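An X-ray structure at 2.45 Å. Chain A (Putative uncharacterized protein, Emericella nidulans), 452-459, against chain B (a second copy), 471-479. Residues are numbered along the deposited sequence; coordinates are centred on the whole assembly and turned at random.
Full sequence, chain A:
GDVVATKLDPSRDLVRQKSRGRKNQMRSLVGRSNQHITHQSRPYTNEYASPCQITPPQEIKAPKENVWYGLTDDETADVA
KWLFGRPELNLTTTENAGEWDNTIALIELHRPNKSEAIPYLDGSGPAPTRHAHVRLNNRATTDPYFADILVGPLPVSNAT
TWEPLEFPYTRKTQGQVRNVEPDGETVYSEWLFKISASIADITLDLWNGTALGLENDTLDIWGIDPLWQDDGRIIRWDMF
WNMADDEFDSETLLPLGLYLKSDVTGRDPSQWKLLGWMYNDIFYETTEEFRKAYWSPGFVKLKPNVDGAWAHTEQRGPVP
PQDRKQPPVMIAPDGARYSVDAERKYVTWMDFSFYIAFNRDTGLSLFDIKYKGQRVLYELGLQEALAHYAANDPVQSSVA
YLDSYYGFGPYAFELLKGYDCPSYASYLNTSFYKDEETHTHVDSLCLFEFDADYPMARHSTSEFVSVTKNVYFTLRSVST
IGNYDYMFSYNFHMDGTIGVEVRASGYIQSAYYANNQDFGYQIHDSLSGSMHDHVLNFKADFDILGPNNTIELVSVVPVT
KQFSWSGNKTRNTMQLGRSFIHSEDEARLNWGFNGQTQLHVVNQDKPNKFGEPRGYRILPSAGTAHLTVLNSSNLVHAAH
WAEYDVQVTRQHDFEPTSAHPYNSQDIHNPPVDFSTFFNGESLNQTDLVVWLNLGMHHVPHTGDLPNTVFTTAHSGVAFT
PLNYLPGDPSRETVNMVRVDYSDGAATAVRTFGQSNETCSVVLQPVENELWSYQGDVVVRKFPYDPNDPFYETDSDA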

# COMPACT_ATOMS: atom_id res chain seq x y z
N ALA A 452 10.18 10.04 4.15
CA ALA A 452 9.87 8.79 3.44
C ALA A 452 11.07 8.30 2.65
O ALA A 452 11.87 9.10 2.17
N ASP A 453 11.18 6.98 2.50
CA ASP A 453 12.29 6.40 1.74
C ASP A 453 12.25 6.72 0.24
O ASP A 453 13.18 6.38 -0.49
N TYR A 454 11.18 7.37 -0.22
CA TYR A 454 11.04 7.80 -1.61
C TYR A 454 10.65 9.28 -1.64
O TYR A 454 9.96 9.74 -0.74
N PRO A 455 11.08 10.01 -2.68
CA PRO A 455 10.78 11.44 -2.76
C PRO A 455 9.32 11.69 -3.11
O PRO A 455 8.64 10.79 -3.58
N MET A 456 8.86 12.92 -2.88
CA MET A 456 7.50 13.32 -3.23
C MET A 456 7.31 13.40 -4.75
O MET A 456 6.31 12.92 -5.29
N ALA A 457 8.26 14.03 -5.42
CA ALA A 457 8.17 14.28 -6.86
C ALA A 457 9.55 14.47 -7.47
O ALA A 457 10.51 14.80 -6.77
N ARG A 458 9.65 14.26 -8.77
CA ARG A 458 10.90 14.47 -9.48
C ARG A 458 10.65 14.65 -10.95
O ARG A 458 9.59 14.29 -11.44
N HIS A 459 11.65 15.20 -11.63
CA HIS A 459 11.72 15.11 -13.09
C HIS A 459 13.13 15.38 -13.61
O HIS A 459 13.74 16.39 -13.26
N VAL B 471 13.63 -3.51 9.70
CA VAL B 471 14.74 -3.06 8.88
C VAL B 471 14.75 -3.87 7.58
O VAL B 471 14.81 -5.10 7.62
N TYR B 472 14.66 -3.17 6.45
CA TYR B 472 14.56 -3.82 5.15
C TYR B 472 15.56 -3.26 4.13
O TYR B 472 16.05 -2.15 4.29
N PHE B 473 15.83 -4.05 3.08
CA PHE B 473 16.79 -3.70 2.03
C PHE B 473 16.09 -3.34 0.72
O PHE B 473 15.12 -4.00 0.34
N THR B 474 16.58 -2.31 0.04
CA THR B 474 15.99 -1.81 -1.21
C THR B 474 17.02 -1.68 -2.32
O THR B 474 18.13 -1.18 -2.10
N LEU B 475 16.66 -2.14 -3.51
CA LEU B 475 17.44 -1.90 -4.72
C LEU B 475 16.57 -1.04 -5.60
O LEU B 475 15.43 -1.41 -5.87
N ARG B 476 17.09 0.10 -6.06
CA ARG B 476 16.26 1.04 -6.79
C ARG B 476 16.89 1.59 -8.07
O ARG B 476 18.09 1.81 -8.15
N SER B 477 16.02 1.81 -9.05
CA SER B 477 16.38 2.47 -10.30
C SER B 477 15.27 3.46 -10.63
O SER B 477 14.13 3.29 -10.22
N VAL B 478 15.63 4.50 -11.37
CA VAL B 478 14.66 5.46 -11.87
C VAL B 478 14.96 5.75 -13.32
O VAL B 478 16.05 6.21 -13.64
N SER B 479 13.99 5.46 -14.19
CA SER B 479 14.08 5.81 -15.61
C SER B 479 13.15 6.97 -15.90
O SER B 479 12.01 6.99 -15.44

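The strongest polar contact joins Arg B476 to the backbone of Asp A453. Arg B476 NH1 donates a nearly straight hydrogen bond to Asp A453 O at 2.8 Å, with the oxygen near the guanidinium plane. The arginine is extended through chi1 and chi2 (both t) and turns at chi3 (m), which lets it cross toward chain A, where Tyr A454 CA lies 10.0 Å from Arg B476 CA. Its second terminal nitrogen faces the aspartate carboxylate: Asp A453 OD2 and Arg B476 NH2 form a long salt bridge at 3.7 Å.

Asp A453 points toward chain B with chi1 p. Its OD2 also accepts a weak hydrogen bond from Tyr B472 OH at 2.9 Å, at the edge of the tyrosine ring. Tyr B472 is likewise p and points toward chain A. Water 1 donates to Asp A453 OD2 (3.2 Å from its O) and accepts a weak bond from Arg B476 NH2 (3.3 Å from its O), so it bridges the two charged groups.

Tyr A454 (p) starts sideways and its ring leads away. Its CB lies 4.1 Å from Arg B476 NH1.

Farther along, packing takes over. Arg A458 (chi1 p) and Val B478 (t) point toward each other. Arg A458 CD meets Val B478 CG1 at 3.8 Å, and that methyl lies over one face of the guanidinium. Met A456 and Ala A457 stay out of reach.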

# COMPACT_ATOMS: atom_id res chain seq x y z
CB ALA A 452 8.68 8.99 2.52
CB ASP A 453 12.37 4.88 1.98
CG ASP A 453 11.30 4.08 1.24
OD1 ASP A 453 10.19 4.61 1.00
OD2 ASP A 453 11.56 2.90 0.93
CB TYR A 454 9.97 6.95 -2.32
CG TYR A 454 8.56 7.16 -1.80
CD1 TYR A 454 8.06 6.40 -0.74
CD2 TYR A 454 7.72 8.12 -2.35
CE1 TYR A 454 6.77 6.59 -0.26
CE2 TYR A 454 6.44 8.33 -1.87
CZ TYR A 454 5.96 7.56 -0.83
OH TYR A 454 4.69 7.76 -0.36
CB PRO A 455 11.68 11.91 -3.90
CG PRO A 455 11.77 10.75 -4.79
CD PRO A 455 11.74 9.53 -3.90
CB MET A 456 7.18 14.68 -2.58
CG MET A 456 5.85 15.32 -2.98
SD MET A 456 4.45 14.59 -2.12
CE MET A 456 4.39 13.02 -2.92
CB ALA A 457 7.30 15.51 -7.11
CB ARG A 458 11.83 13.27 -9.30
CG ARG A 458 11.45 12.07 -10.14
CD ARG A 458 12.33 10.85 -9.86
NE ARG A 458 13.73 11.19 -9.65
CZ ARG A 458 14.57 11.61 -10.60
NH1 ARG A 458 14.16 11.76 -11.86
NH2 ARG A 458 15.82 11.89 -10.28
CB HIS A 459 10.75 16.06 -13.76
CG HIS A 459 10.75 15.93 -15.25
ND1 HIS A 459 10.46 14.75 -15.89
CD2 HIS A 459 11.05 16.82 -16.23
CE1 HIS A 459 10.55 14.92 -17.19
NE2 HIS A 459 10.91 16.17 -17.43
CB VAL B 471 16.08 -3.22 9.61
CG1 VAL B 471 17.21 -2.67 8.75
CG2 VAL B 471 16.04 -2.50 10.95
CB TYR B 472 13.13 -3.72 4.61
CG TYR B 472 12.64 -2.32 4.31
CD1 TYR B 472 12.73 -1.79 3.02
CD2 TYR B 472 12.07 -1.53 5.30
CE1 TYR B 472 12.28 -0.50 2.75
CE2 TYR B 472 11.62 -0.26 5.03
CZ TYR B 472 11.73 0.26 3.75
OH TYR B 472 11.27 1.52 3.49
CB PHE B 473 17.75 -4.86 1.82
CG PHE B 473 18.87 -4.57 0.88
CD1 PHE B 473 20.01 -3.91 1.33
CD2 PHE B 473 18.81 -4.97 -0.45
CE1 PHE B 473 21.06 -3.65 0.46
CE2 PHE B 473 19.85 -4.70 -1.32
CZ PHE B 473 20.98 -4.04 -0.87
CB THR B 474 15.35 -0.40 -1.02
OG1 THR B 474 14.23 -0.48 -0.12
CG2 THR B 474 14.89 0.18 -2.35
CB LEU B 475 17.78 -3.21 -5.44
CG LEU B 475 18.34 -3.12 -6.88
CD1 LEU B 475 19.48 -2.10 -6.99
CD2 LEU B 475 18.81 -4.48 -7.36
CB ARG B 476 15.85 2.18 -5.87
CG ARG B 476 15.12 3.32 -6.55
CD ARG B 476 14.61 4.29 -5.53
NE ARG B 476 13.68 3.67 -4.59
CZ ARG B 476 13.28 4.22 -3.44
NH1 ARG B 476 13.74 5.41 -3.06
NH2 ARG B 476 12.43 3.56 -2.65
CB SER B 477 16.50 1.44 -11.43
OG SER B 477 16.65 2.09 -12.69
CB VAL B 478 14.71 6.79 -11.10
CG1 VAL B 478 13.74 7.80 -11.72
CG2 VAL B 478 14.38 6.56 -9.62
CB SER B 479 13.70 4.62 -16.48
OG SER B 479 14.74 3.66 -16.53
O HOH W 1 11.67 0.65 -1.31